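Local atomic coordinates of putative hyaluronoglucosaminidase (Clostridium perfringens, PDB entry 6PWI), a protein that probably removes N-acetylhexosamine residues from glycans as a family 84 glycoside hydrolase, of which this chain is the N-terminal, catalytic and adjoining helical part. Residues R180-Y186 and I421-Q427; N195-L199 and A429-K433; D55-E61 and K93-G99; I64-T68 and I245-N249; S559-I564 and F616-S621. One frame throughout, in Å; residues are numbered along the deposited sequence.

Following the chain from its N terminus, contact 3 pairs two parallel strands of the N-terminal domain and closes first. Contact 4 opens inside it, at the start of helix 66-78, and closes at the end of helix 231-247. It therefore crosses contact 3 and ties the N-terminal domain to the barrel. Contacts 1 and 2 open before contact 4 has closed, so both cross it, and they also cross each other. Contact 1 joins the first and last barrel strands. Contact 2 joins the segments that follow those strands, and Glu184 of contact 1 forms a salt bridge with Arg196 of contact 2. Contact 5 comes last, in series with the others, within the C-terminal helices.

Contact 1: R180-Y186 and I421-Q427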
# COMPACT_ATOMS: atom_id res chain seq x y z
N ARG A 180 -5.44 -7.96 -0.64
CA ARG A 180 -4.65 -6.87 -0.09
C ARG A 180 -3.65 -6.41 -1.14
O ARG A 180 -2.82 -7.20 -1.60
CB ARG A 180 -3.89 -7.34 1.16
CG ARG A 180 -4.75 -8.07 2.19
CD ARG A 180 -3.93 -8.83 3.22
NE ARG A 180 -3.04 -9.86 2.67
CZ ARG A 180 -3.42 -11.08 2.27
NH1 ARG A 180 -4.69 -11.44 2.35
NH2 ARG A 180 -2.52 -11.93 1.80
N GLY A 181 -3.73 -5.14 -1.53
CA GLY A 181 -2.73 -4.61 -2.45
C GLY A 181 -3.05 -3.21 -2.94
O GLY A 181 -3.64 -2.40 -2.23
N PHE A 182 -2.63 -2.95 -4.18
CA PHE A 182 -2.65 -1.62 -4.75
C PHE A 182 -3.01 -1.73 -6.22
O PHE A 182 -2.71 -2.73 -6.87
CB PHE A 182 -1.30 -0.93 -4.54
CG PHE A 182 -0.10 -1.71 -5.03
CD1 PHE A 182 0.48 -1.43 -6.27
CD2 PHE A 182 0.47 -2.72 -4.26
CE1 PHE A 182 1.59 -2.13 -6.71
CE2 PHE A 182 1.58 -3.43 -4.71
CZ PHE A 182 2.14 -3.13 -5.94
N ILE A 183 -3.66 -0.68 -6.73
CA ILE A 183 -4.10 -0.59 -8.11
C ILE A 183 -3.51 0.68 -8.72
O ILE A 183 -3.65 1.76 -8.14
CB ILE A 183 -5.64 -0.58 -8.20
CG1 ILE A 183 -6.12 -0.45 -9.64
CG2 ILE A 183 -6.22 0.50 -7.30
CD1 ILE A 183 -7.58 -0.74 -9.84
N GLU A 184 -2.89 0.54 -9.89
CA GLU A 184 -2.48 1.70 -10.66
C GLU A 184 -3.69 2.22 -11.43
O GLU A 184 -3.91 1.84 -12.57
CB GLU A 184 -1.32 1.31 -11.58
CG GLU A 184 -0.66 2.49 -12.27
CD GLU A 184 0.55 2.21 -13.14
OE1 GLU A 184 1.17 1.12 -12.99
OE2 GLU A 184 0.88 3.09 -13.97
N GLY A 185 -4.49 3.08 -10.79
CA GLY A 185 -5.76 3.47 -11.37
C GLY A 185 -6.08 4.96 -11.23
O GLY A 185 -7.25 5.34 -11.15
N TYR A 186 -5.05 5.81 -11.23
CA TYR A 186 -5.20 7.25 -11.10
C TYR A 186 -5.06 7.90 -12.48
O TYR A 186 -4.66 7.23 -13.42
CB TYR A 186 -4.12 7.79 -10.18
CG TYR A 186 -2.72 7.43 -10.62
CD1 TYR A 186 -2.07 8.15 -11.60
CD2 TYR A 186 -2.07 6.33 -10.07
CE1 TYR A 186 -0.79 7.82 -12.01
CE2 TYR A 186 -0.79 5.98 -10.47
CZ TYR A 186 -0.15 6.73 -11.44
OH TYR A 186 1.11 6.38 -11.84
N ILE A 421 -9.14 -4.93 0.41
CA ILE A 421 -8.92 -3.52 0.10
C ILE A 421 -7.69 -3.37 -0.79
O ILE A 421 -6.69 -4.06 -0.61
CB ILE A 421 -8.85 -2.70 1.40
CG1 ILE A 421 -8.60 -1.21 1.14
CG2 ILE A 421 -7.84 -3.29 2.38
CD1 ILE A 421 -9.09 -0.29 2.25
N VAL A 422 -7.80 -2.47 -1.78
CA VAL A 422 -6.63 -2.03 -2.53
C VAL A 422 -6.54 -0.51 -2.43
O VAL A 422 -7.56 0.17 -2.39
CB VAL A 422 -6.64 -2.51 -3.99
CG1 VAL A 422 -6.47 -4.02 -4.09
CG2 VAL A 422 -7.86 -2.04 -4.76
N THR A 423 -5.30 0.00 -2.39
CA THR A 423 -5.04 1.43 -2.39
C THR A 423 -4.74 1.91 -3.81
O THR A 423 -3.95 1.32 -4.53
CB THR A 423 -3.90 1.80 -1.43
OG1 THR A 423 -3.49 3.12 -1.74
CG2 THR A 423 -2.68 0.90 -1.55
N ASN A 424 -5.39 3.01 -4.21
CA ASN A 424 -5.09 3.68 -5.47
C ASN A 424 -4.09 4.79 -5.16
O ASN A 424 -4.47 5.83 -4.64
CB ASN A 424 -6.39 4.18 -6.11
CG ASN A 424 -6.18 4.89 -7.43
OD1 ASN A 424 -5.24 4.59 -8.16
ND2 ASN A 424 -7.07 5.82 -7.76
N PRO A 425 -2.77 4.59 -5.39
CA PRO A 425 -1.75 5.51 -4.88
C PRO A 425 -1.44 6.67 -5.82
O PRO A 425 -2.15 6.88 -6.80
CB PRO A 425 -0.52 4.60 -4.69
CG PRO A 425 -1.00 3.21 -5.08
CD PRO A 425 -2.16 3.42 -6.03
N MET A 426 -0.37 7.41 -5.49
CA MET A 426 0.06 8.61 -6.20
C MET A 426 0.84 8.23 -7.45
O MET A 426 1.32 7.11 -7.57
CB MET A 426 0.99 9.45 -5.33
CG MET A 426 0.39 9.89 -4.02
SD MET A 426 1.64 10.74 -3.02
CE MET A 426 2.25 9.36 -2.04
N GLN A 427 1.02 9.19 -8.36
CA GLN A 427 1.91 8.96 -9.49
C GLN A 427 3.35 8.87 -9.00
O GLN A 427 4.23 8.42 -9.73
CB GLN A 427 1.71 10.03 -10.56
CG GLN A 427 2.26 11.39 -10.17
CD GLN A 427 2.22 12.37 -11.32
OE1 GLN A 427 1.43 12.24 -12.26
NE2 GLN A 427 3.08 13.38 -11.24
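Arg180 to Phe182 run parallel to Ile421 to Thr423, and the short strand axes are 43° apart. These are the first and last strands of the eight-stranded parallel barrel of the catalytic domain, so the pair closes a (beta/alpha)8, or TIM, barrel. Gly181 stands at the centre of the pairing. Its N donates to Ile421 O at 3.3 Å, and its O accepts from Thr423 N at 2.9 Å. The next bond runs from Ile183 N to Thr423 O, 3.0 Å.

The side chains of Phe182 and Thr423 share one face of the sheet, where Phe182 CB meets Thr423 CG2 at 3.8 Å. Helix 433-444 covers this face through Leu436 and Ile439. Val422 lies on the other face, and its CG2 touches Ile183 CG2 at 3.9 Å; Ile212 of the neighbouring strand packs on both.

Asn424 CG lies anti to its own N (chi1 -180°), which carries OD1 to Gly185 N at 3.1 Å. This donor sits above the amide carbonyl plane, not on a lone pair. Asn424 ND2 is hydrogen-bonded to Asn392 OD1. The planes of the Tyr186 ring and the Asn424 amide are 19° apart, with OD1 near the ring edge. Gln427 N and Met426 C lie over one ring face, toward the rim. Tyr186 CE1 meets Gln427 CB at 3.6 Å, and Tyr186 OH is hydrogen-bonded to Ile189 O.

Contact 2: N195-L199 and A429-K433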
# COMPACT_ATOMS: atom_id res chain seq x y z
N ASN A 195 9.60 0.83 -11.16
CA ASN A 195 8.86 1.18 -9.95
C ASN A 195 7.74 0.18 -9.68
O ASN A 195 7.48 -0.15 -8.53
CB ASN A 195 8.34 2.62 -9.96
CG ASN A 195 9.31 3.64 -9.40
OD1 ASN A 195 9.96 3.41 -8.38
ND2 ASN A 195 9.43 4.77 -10.07
N ARG A 196 7.07 -0.30 -10.75
CA ARG A 196 6.04 -1.31 -10.58
C ARG A 196 6.62 -2.55 -9.92
O ARG A 196 6.01 -3.14 -9.03
CB ARG A 196 5.36 -1.64 -11.91
CG ARG A 196 4.36 -0.59 -12.37
CD ARG A 196 4.21 -0.66 -13.87
NE ARG A 196 3.16 0.20 -14.39
CZ ARG A 196 3.09 0.60 -15.64
NH1 ARG A 196 4.02 0.23 -16.51
NH2 ARG A 196 2.10 1.38 -16.04
N LYS A 197 7.82 -2.95 -10.36
CA LYS A 197 8.48 -4.13 -9.81
C LYS A 197 8.83 -3.88 -8.34
O LYS A 197 8.70 -4.78 -7.52
CB LYS A 197 9.72 -4.49 -10.63
CG LYS A 197 9.41 -5.02 -12.02
CD LYS A 197 10.63 -5.30 -12.84
CE LYS A 197 10.31 -5.40 -14.31
NZ LYS A 197 11.55 -5.39 -15.12
N ASP A 198 9.26 -2.65 -8.04
CA ASP A 198 9.73 -2.29 -6.71
C ASP A 198 8.57 -2.27 -5.72
O ASP A 198 8.77 -2.63 -4.56
CB ASP A 198 10.46 -0.95 -6.72
CG ASP A 198 11.42 -0.80 -5.55
OD1 ASP A 198 12.22 -1.72 -5.33
OD2 ASP A 198 11.35 0.25 -4.86
N LEU A 199 7.38 -1.83 -6.17
CA LEU A 199 6.21 -1.81 -5.31
C LEU A 199 5.74 -3.23 -5.05
O LEU A 199 5.39 -3.57 -3.92
CB LEU A 199 5.09 -0.96 -5.93
CG LEU A 199 5.31 0.56 -5.95
CD1 LEU A 199 4.03 1.28 -6.35
CD2 LEU A 199 5.79 1.08 -4.60
N ALA A 429 5.62 6.85 -7.07
CA ALA A 429 5.55 5.45 -6.69
C ALA A 429 6.20 5.21 -5.33
O ALA A 429 5.58 4.62 -4.44
CB ALA A 429 6.12 4.58 -7.77
N GLN A 430 7.44 5.67 -5.16
CA GLN A 430 8.20 5.44 -3.94
C GLN A 430 7.50 6.05 -2.72
O GLN A 430 7.37 5.39 -1.70
CB GLN A 430 9.64 5.96 -4.09
CG GLN A 430 10.44 5.22 -5.15
CD GLN A 430 10.79 3.81 -4.73
OE1 GLN A 430 11.22 3.57 -3.61
NE2 GLN A 430 10.61 2.87 -5.63
N ALA A 431 7.01 7.29 -2.86
CA ALA A 431 6.27 7.98 -1.81
C ALA A 431 5.03 7.20 -1.40
O ALA A 431 4.57 7.31 -0.26
CB ALA A 431 5.92 9.37 -2.27
N SER A 432 4.48 6.41 -2.33
CA SER A 432 3.28 5.64 -2.08
C SER A 432 3.53 4.49 -1.11
O SER A 432 2.58 3.89 -0.60
CB SER A 432 2.69 5.14 -3.37
OG SER A 432 2.20 6.22 -4.14
N LYS A 433 4.80 4.18 -0.84
CA LYS A 433 5.11 3.02 -0.01
C LYS A 433 4.50 3.16 1.38
O LYS A 433 4.21 2.14 2.02
CB LYS A 433 6.61 2.71 0.05
CG LYS A 433 7.16 2.05 -1.21
CD LYS A 433 8.66 1.98 -1.20
CE LYS A 433 9.26 1.29 -2.40
NZ LYS A 433 10.66 0.93 -2.10
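Gln430 meets both Asn195 and Asp198 with a single atom. Its NE2 donates to Asn195 OD1 at 2.9 Å and to Asp198 OD2 at 2.8 Å. Both acceptors lie in the Gln430 amide plane, and both bonds are nearly straight. Lys433 NZ forms a salt bridge with Asp198 OD2, at 2.9 Å. The lysine and the glutamine reach this oxygen from opposite faces of the carboxylate plane, the glutamine on its anti side.

Beside this polar group, Asn195 CB rests on Ala429 CB at 3.7 Å. Leu199 CD2 touches Lys433 CG at 3.8 Å, its side chain crossing that of the lysine at a slant.

Further out, the Gln430 chain is bent at its second torsion (chi2 -71°), which turns the amide toward helix 193-204. Its OE1 accepts from Lys433 NZ and from Asn539 ND2. Glu545, on helix 540-572, holds the backbone N atoms of Gln430 and Ala431. The contact joins the first barrel helix to the segment leading into the last, beside the C-terminal helices. The lysine and the amide N-H probably favour the ionised form of Asp198. With NE2 giving both N-H groups and OE1 accepting, the Gln430 amide orientation is probably set.

Contact 3: D55-E61 and K93-G99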
# COMPACT_ATOMS: atom_id res chain seq x y z
N ASP A 55 25.16 -24.32 8.92
CA ASP A 55 24.68 -25.26 7.92
C ASP A 55 23.36 -25.86 8.38
O ASP A 55 23.27 -26.40 9.49
CB ASP A 55 25.74 -26.31 7.57
CG ASP A 55 26.97 -25.74 6.87
OD1 ASP A 55 28.00 -25.57 7.55
OD2 ASP A 55 26.89 -25.47 5.65
N ALA A 56 22.34 -25.75 7.52
CA ALA A 56 20.98 -26.14 7.85
C ALA A 56 20.46 -27.21 6.89
O ALA A 56 20.88 -27.29 5.74
CB ALA A 56 20.08 -24.93 7.87
N ASN A 57 19.54 -28.02 7.41
CA ASN A 57 18.78 -28.99 6.63
C ASN A 57 17.42 -28.37 6.30
O ASN A 57 16.75 -27.84 7.19
CB ASN A 57 18.62 -30.32 7.38
CG ASN A 57 17.73 -31.31 6.67
OD1 ASN A 57 18.01 -31.70 5.54
ND2 ASN A 57 16.66 -31.73 7.32
N VAL A 58 17.04 -28.48 5.02
CA VAL A 58 15.82 -27.90 4.49
C VAL A 58 14.95 -29.02 3.92
O VAL A 58 15.39 -29.79 3.07
CB VAL A 58 16.16 -26.86 3.41
CG1 VAL A 58 14.91 -26.36 2.71
CG2 VAL A 58 16.97 -25.71 3.97
N VAL A 59 13.69 -29.06 4.38
CA VAL A 59 12.73 -30.05 3.92
C VAL A 59 11.52 -29.32 3.34
O VAL A 59 10.80 -28.65 4.07
CB VAL A 59 12.31 -30.98 5.07
CG1 VAL A 59 11.30 -32.03 4.62
CG2 VAL A 59 13.51 -31.63 5.74
N PHE A 60 11.31 -29.46 2.03
CA PHE A 60 10.11 -28.94 1.40
C PHE A 60 9.19 -30.11 1.04
O PHE A 60 9.61 -31.07 0.42
CB PHE A 60 10.42 -28.25 0.07
CG PHE A 60 11.39 -27.09 0.12
CD1 PHE A 60 11.07 -25.92 0.79
CD2 PHE A 60 12.59 -27.16 -0.57
CE1 PHE A 60 11.95 -24.86 0.81
CE2 PHE A 60 13.47 -26.08 -0.55
CZ PHE A 60 13.15 -24.94 0.14
N GLU A 61 7.91 -29.98 1.40
CA GLU A 61 6.90 -30.91 0.92
C GLU A 61 6.71 -30.69 -0.58
O GLU A 61 7.14 -29.67 -1.12
CB GLU A 61 5.58 -30.67 1.64
CG GLU A 61 5.58 -31.18 3.07
CD GLU A 61 4.19 -31.26 3.66
OE1 GLU A 61 3.24 -30.84 2.97
OE2 GLU A 61 4.06 -31.75 4.80
N LYS A 93 21.62 -30.90 13.02
CA LYS A 93 21.64 -29.60 12.37
C LYS A 93 20.40 -28.78 12.75
O LYS A 93 19.51 -29.27 13.45
CB LYS A 93 21.65 -29.76 10.84
CG LYS A 93 22.93 -30.30 10.22
CD LYS A 93 22.76 -30.55 8.73
CE LYS A 93 23.98 -31.13 8.05
NZ LYS A 93 25.13 -30.18 8.08
N THR A 94 20.37 -27.51 12.29
CA THR A 94 19.17 -26.69 12.27
C THR A 94 18.30 -27.14 11.09
O THR A 94 18.80 -27.38 10.00
CB THR A 94 19.50 -25.20 12.11
OG1 THR A 94 20.44 -24.78 13.11
CG2 THR A 94 18.28 -24.31 12.19
N ASN A 95 16.98 -27.21 11.33
CA ASN A 95 16.02 -27.73 10.36
C ASN A 95 15.00 -26.65 9.98
O ASN A 95 14.42 -26.00 10.85
CB ASN A 95 15.32 -28.98 10.89
CG ASN A 95 16.22 -30.20 11.00
OD1 ASN A 95 16.35 -30.96 10.05
ND2 ASN A 95 16.82 -30.40 12.16
N PHE A 96 14.78 -26.49 8.67
CA PHE A 96 13.67 -25.70 8.14
C PHE A 96 12.71 -26.62 7.40
O PHE A 96 13.09 -27.18 6.37
CB PHE A 96 14.19 -24.61 7.19
CG PHE A 96 15.04 -23.57 7.87
CD1 PHE A 96 14.49 -22.36 8.28
CD2 PHE A 96 16.38 -23.80 8.13
CE1 PHE A 96 15.26 -21.41 8.91
CE2 PHE A 96 17.16 -22.85 8.77
CZ PHE A 96 16.60 -21.65 9.16
N LEU A 97 11.49 -26.79 7.92
CA LEU A 97 10.50 -27.60 7.24
C LEU A 97 9.37 -26.70 6.74
O LEU A 97 8.79 -25.94 7.52
CB LEU A 97 9.95 -28.70 8.16
CG LEU A 97 10.90 -29.39 9.14
CD1 LEU A 97 10.22 -30.58 9.79
CD2 LEU A 97 12.19 -29.84 8.46
N ILE A 98 9.06 -26.79 5.44
CA ILE A 98 7.95 -26.05 4.86
C ILE A 98 6.92 -27.04 4.32
O ILE A 98 7.26 -27.91 3.52
CB ILE A 98 8.43 -25.06 3.78
CG1 ILE A 98 9.61 -24.20 4.25
CG2 ILE A 98 7.27 -24.21 3.28
CD1 ILE A 98 9.32 -23.30 5.43
N GLY A 99 5.66 -26.88 4.75
CA GLY A 99 4.65 -27.86 4.42
C GLY A 99 3.26 -27.26 4.34
O GLY A 99 3.05 -26.11 4.72
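Asn57 and Asn95 meet on one face of a parallel strand pair whose short axes are 23° apart. A first torsion of 175° swings Asn57 CG to the carbonyl side, where the tip reaches Asn95. Asn57 CB lies 3.6 Å from Asn95 OD1, and CG is about as far from the same oxygen. At the tip, Asn57 ND2 donates to Asn95 OD1 at 2.9 Å. The bond is nearly straight and lies in the amide plane of Asn57, although the two amides are almost perpendicular, 83° apart. The other tip atom, Asn57 OD1, turns to Ser86 OG. Asn95 ND2 is held by Lys90 O.

Along the same face, Val59 CG2 touches Leu97 CD2 at 3.5 Å. On the other face the Phe96 ring takes Ala56 CB at its edge, 3.7 Å from CE2. Phe60 CD1 meets Ile98 CB at 4.1 Å. Leu72 and Leu76 of helix 66-78 cover this aromatic side.

Backbone bonds alternate between the strands, ending with Glu61 N to Ile98 O at 3.0 Å. Strand 55-60 lies between parallel strands 82-85 and 94-100; helix 66-78 makes the beta-alpha-beta connection to 82-85 in this alpha/beta domain, which matches family 20 domain 2.

Contact 4: I64-T68 and I245-N249; sequences IDEAT and IATKN
Lys248 and Asp65 meet across a domain boundary, and the lysine does so from a backbone with positive phi (72°). It is the first residue to leave helical geometry after helix 231-247. Its side chain and that of Asp65 come from opposite directions. Lys248 NZ forms a salt bridge with Asp65 OD2 at 3.0 Å, on the syn lone pair of that oxygen. The lysine chain is extended and then bends at its last torsion (chi4 -55°), which brings NZ to the carboxylate. NZ has a second ionic partner in Asp145 OD1, so it is paired with two acids.

Asp65 is also the N-cap of helix 66-78. Its OD1 accepts from Thr68 N at 2.9 Å, nearly along the C-O axis, and also from Thr68 OG1, which lies above the carboxylate plane. The capping oxygen and the salt-bridge oxygen are therefore different atoms of one group. The contact joins the start of a helix in the N-terminal alpha/beta domain to the end of a helix surrounding the catalytic barrel.

Ala67 packs beside the charged pair. Its CB lies against Ile245 O, and 4.3 Å from Ile245 CG2. A water bridges the two backbones by donating to Ala67 O and to Ala246 O, the latter at 2.7 Å. On the barrel side, Thr247 OG1 accepts from Asn249 N at 3.3 Å, forming an ST turn at the helix end.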
# COMPACT_ATOMS: atom_id res chain seq x y z
N ILE A 64 4.94 -27.44 -2.18
CA ILE A 64 5.60 -26.14 -2.08
C ILE A 64 6.19 -25.78 -3.45
O ILE A 64 6.93 -26.57 -4.03
CB ILE A 64 6.66 -26.18 -0.95
CG1 ILE A 64 6.08 -26.60 0.40
CG2 ILE A 64 7.42 -24.87 -0.86
CD1 ILE A 64 4.83 -25.86 0.84
N ASP A 65 5.85 -24.59 -3.97
CA ASP A 65 6.22 -24.20 -5.33
C ASP A 65 7.58 -23.51 -5.34
O ASP A 65 8.16 -23.26 -4.28
CB ASP A 65 5.12 -23.39 -6.03
CG ASP A 65 4.87 -21.99 -5.48
OD1 ASP A 65 5.75 -21.44 -4.78
OD2 ASP A 65 3.78 -21.44 -5.78
N GLU A 66 8.08 -23.21 -6.54
CA GLU A 66 9.44 -22.70 -6.70
C GLU A 66 9.59 -21.34 -6.02
O GLU A 66 10.61 -21.07 -5.38
CB GLU A 66 9.89 -22.68 -8.16
CG GLU A 66 10.38 -24.04 -8.67
CD GLU A 66 11.61 -24.64 -8.00
OE1 GLU A 66 12.67 -23.97 -7.98
OE2 GLU A 66 11.52 -25.80 -7.51
N ALA A 67 8.57 -20.48 -6.17
CA ALA A 67 8.60 -19.15 -5.60
C ALA A 67 8.74 -19.23 -4.08
O ALA A 67 9.43 -18.41 -3.47
CB ALA A 67 7.37 -18.37 -6.02
N THR A 68 8.10 -20.24 -3.48
CA THR A 68 8.08 -20.44 -2.04
C THR A 68 9.43 -21.00 -1.57
O THR A 68 9.91 -20.63 -0.50
CB THR A 68 6.83 -21.24 -1.64
OG1 THR A 68 5.70 -20.64 -2.27
CG2 THR A 68 6.59 -21.29 -0.15
N ILE A 245 5.20 -13.23 -9.50
CA ILE A 245 5.25 -14.63 -9.12
C ILE A 245 6.25 -14.82 -7.98
O ILE A 245 5.99 -15.57 -7.05
CB ILE A 245 5.53 -15.55 -10.32
CG1 ILE A 245 4.31 -15.64 -11.25
CG2 ILE A 245 6.00 -16.94 -9.86
CD1 ILE A 245 4.64 -16.00 -12.68
N ALA A 246 7.39 -14.12 -8.05
CA ALA A 246 8.46 -14.28 -7.07
C ALA A 246 8.06 -13.70 -5.71
O ALA A 246 8.49 -14.21 -4.68
CB ALA A 246 9.73 -13.64 -7.58
N THR A 247 7.25 -12.64 -5.72
CA THR A 247 6.92 -11.89 -4.51
C THR A 247 5.53 -12.28 -4.01
O THR A 247 5.20 -12.02 -2.85
CB THR A 247 6.91 -10.38 -4.78
OG1 THR A 247 5.90 -10.12 -5.76
CG2 THR A 247 8.26 -9.84 -5.21
N LYS A 248 4.74 -12.88 -4.91
CA LYS A 248 3.38 -13.36 -4.67
C LYS A 248 2.41 -12.20 -4.52
O LYS A 248 1.24 -12.39 -4.20
CB LYS A 248 3.30 -14.44 -3.58
CG LYS A 248 3.41 -15.86 -4.12
CD LYS A 248 3.31 -16.94 -3.07
CE LYS A 248 3.77 -18.29 -3.58
NZ LYS A 248 3.03 -18.70 -4.80
N ASN A 249 2.92 -11.00 -4.78
CA ASN A 249 2.11 -9.81 -5.02
C ASN A 249 1.72 -9.84 -6.50
O ASN A 249 2.33 -9.17 -7.32
CB ASN A 249 2.92 -8.58 -4.60
CG ASN A 249 2.13 -7.29 -4.44
OD1 ASN A 249 2.41 -6.51 -3.54
ND2 ASN A 249 1.16 -7.03 -5.31
O HOH W 1 10.27 -16.30 -4.52

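Contact 5: S559-I564 and F616-S621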
# COMPACT_ATOMS: atom_id res chain seq x y z
N SER A 559 12.00 30.06 6.18
CA SER A 559 11.09 31.20 6.26
C SER A 559 10.54 31.34 7.68
O SER A 559 10.47 32.44 8.22
CB SER A 559 9.98 31.06 5.26
OG SER A 559 9.04 32.12 5.39
N THR A 560 10.14 30.22 8.28
CA THR A 560 9.56 30.25 9.61
C THR A 560 10.61 30.71 10.61
O THR A 560 10.31 31.53 11.48
CB THR A 560 8.91 28.90 9.96
OG1 THR A 560 7.95 28.63 8.93
CG2 THR A 560 8.23 28.90 11.31
N ILE A 561 11.84 30.20 10.46
CA ILE A 561 12.93 30.53 11.36
C ILE A 561 13.25 32.03 11.26
O ILE A 561 13.47 32.68 12.28
CB ILE A 561 14.16 29.63 11.10
CG1 ILE A 561 13.86 28.18 11.48
CG2 ILE A 561 15.39 30.16 11.81
CD1 ILE A 561 14.92 27.19 11.05
N ALA A 562 13.25 32.56 10.04
CA ALA A 562 13.52 33.98 9.84
C ALA A 562 12.45 34.82 10.54
O ALA A 562 12.78 35.78 11.24
CB ALA A 562 13.63 34.31 8.37
N TYR A 563 11.18 34.43 10.38
CA TYR A 563 10.08 35.20 10.96
C TYR A 563 10.14 35.14 12.48
O TYR A 563 10.08 36.18 13.13
CB TYR A 563 8.73 34.77 10.39
CG TYR A 563 8.37 35.42 9.08
CD1 TYR A 563 8.33 36.80 8.95
CD2 TYR A 563 8.05 34.65 7.98
CE1 TYR A 563 7.99 37.40 7.74
CE2 TYR A 563 7.71 35.23 6.77
CZ TYR A 563 7.68 36.61 6.65
OH TYR A 563 7.35 37.18 5.45
N ILE A 564 10.26 33.93 13.04
CA ILE A 564 10.46 33.78 14.47
C ILE A 564 11.65 34.64 14.92
O ILE A 564 11.59 35.28 15.97
CB ILE A 564 10.63 32.31 14.88
CG1 ILE A 564 9.37 31.50 14.58
CG2 ILE A 564 11.02 32.21 16.35
CD1 ILE A 564 9.61 30.00 14.49
N PHE A 616 0.92 29.51 9.44
CA PHE A 616 1.73 30.08 10.50
C PHE A 616 2.64 31.18 9.94
O PHE A 616 2.75 32.25 10.54
CB PHE A 616 2.53 28.97 11.19
CG PHE A 616 3.40 29.43 12.34
CD1 PHE A 616 2.92 30.32 13.29
CD2 PHE A 616 4.69 28.94 12.49
CE1 PHE A 616 3.72 30.73 14.35
CE2 PHE A 616 5.48 29.33 13.57
CZ PHE A 616 4.99 30.23 14.49
N ILE A 617 3.28 30.90 8.80
CA ILE A 617 4.15 31.86 8.13
C ILE A 617 3.34 33.12 7.82
O ILE A 617 3.84 34.23 7.97
CB ILE A 617 4.75 31.24 6.85
CG1 ILE A 617 5.80 30.18 7.17
CG2 ILE A 617 5.30 32.30 5.92
CD1 ILE A 617 6.38 29.51 5.94
N LYS A 618 2.09 32.93 7.39
CA LYS A 618 1.25 34.05 7.00
C LYS A 618 0.86 34.86 8.24
O LYS A 618 0.89 36.09 8.21
CB LYS A 618 0.03 33.56 6.20
CG LYS A 618 0.32 33.24 4.75
CD LYS A 618 -0.81 32.50 4.07
CE LYS A 618 -0.59 32.28 2.59
NZ LYS A 618 -1.73 31.54 1.99
N ASP A 619 0.54 34.14 9.31
CA ASP A 619 0.19 34.72 10.60
C ASP A 619 1.36 35.56 11.12
O ASP A 619 1.17 36.70 11.52
CB ASP A 619 -0.21 33.64 11.60
CG ASP A 619 -1.70 33.37 11.68
OD1 ASP A 619 -2.47 34.14 11.04
OD2 ASP A 619 -2.10 32.41 12.40
N LEU A 620 2.56 34.97 11.14
CA LEU A 620 3.73 35.67 11.65
C LEU A 620 3.92 36.98 10.89
O LEU A 620 4.23 38.00 11.49
CB LEU A 620 4.97 34.78 11.53
CG LEU A 620 5.14 33.74 12.63
CD1 LEU A 620 6.22 32.73 12.25
CD2 LEU A 620 5.48 34.40 13.95
N SER A 621 3.72 36.94 9.57
CA SER A 621 4.08 38.08 8.74
C SER A 621 3.06 39.21 8.91
O SER A 621 3.40 40.37 8.69
CB SER A 621 4.30 37.70 7.30
OG SER A 621 3.07 37.61 6.60
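Phe616 and Tyr563 reach across the helix pair with different first torsions. A chi1 of -178° turns the Phe616 ring away from its backbone N and lays it against Thr560. Tyr563 CG is instead anti to the carbonyl carbon (chi1 -84°), which brings its ring to Ile617 and Ser621.

Thr560 presents its methyl group to the phenylalanine, with Thr560 CG2 3.6 Å from Phe616 CE2. The two side chains cross at about a right angle. Leu620 CD1 sits over one face of the Phe616 ring, toward its rim, and the same methyl meets Tyr563 CB at 3.7 Å. Leu620 CD1 also approaches Ile564 CG1, 4.1 Å away. Leu620 thus touches both aromatic residues.

Along the tyrosine, CE2 touches Ile617 CG2 at 3.9 Å. Farther out, Tyr563 OH meets Ser621 CB at 3.6 Å. Ile617 CD1 reaches Ser559 OG, 3.8 Å off. That hydroxyl is satisfied by Gly585 O, and Thr560 OG1 by Leu556 O of its own helix, so packing carries the contact.

The two short helix axes are 9.9 Å apart and cross at 25°, running in the same general direction. Phe502 of helix 496-507 and Tyr523 of helix 513-536 close around Phe616. Tyr582 meets the Tyr563 ring edge-to-face. This side-by-side packing of helices is that of an alpha-helical bundle, here the C-terminal helical region of the chain.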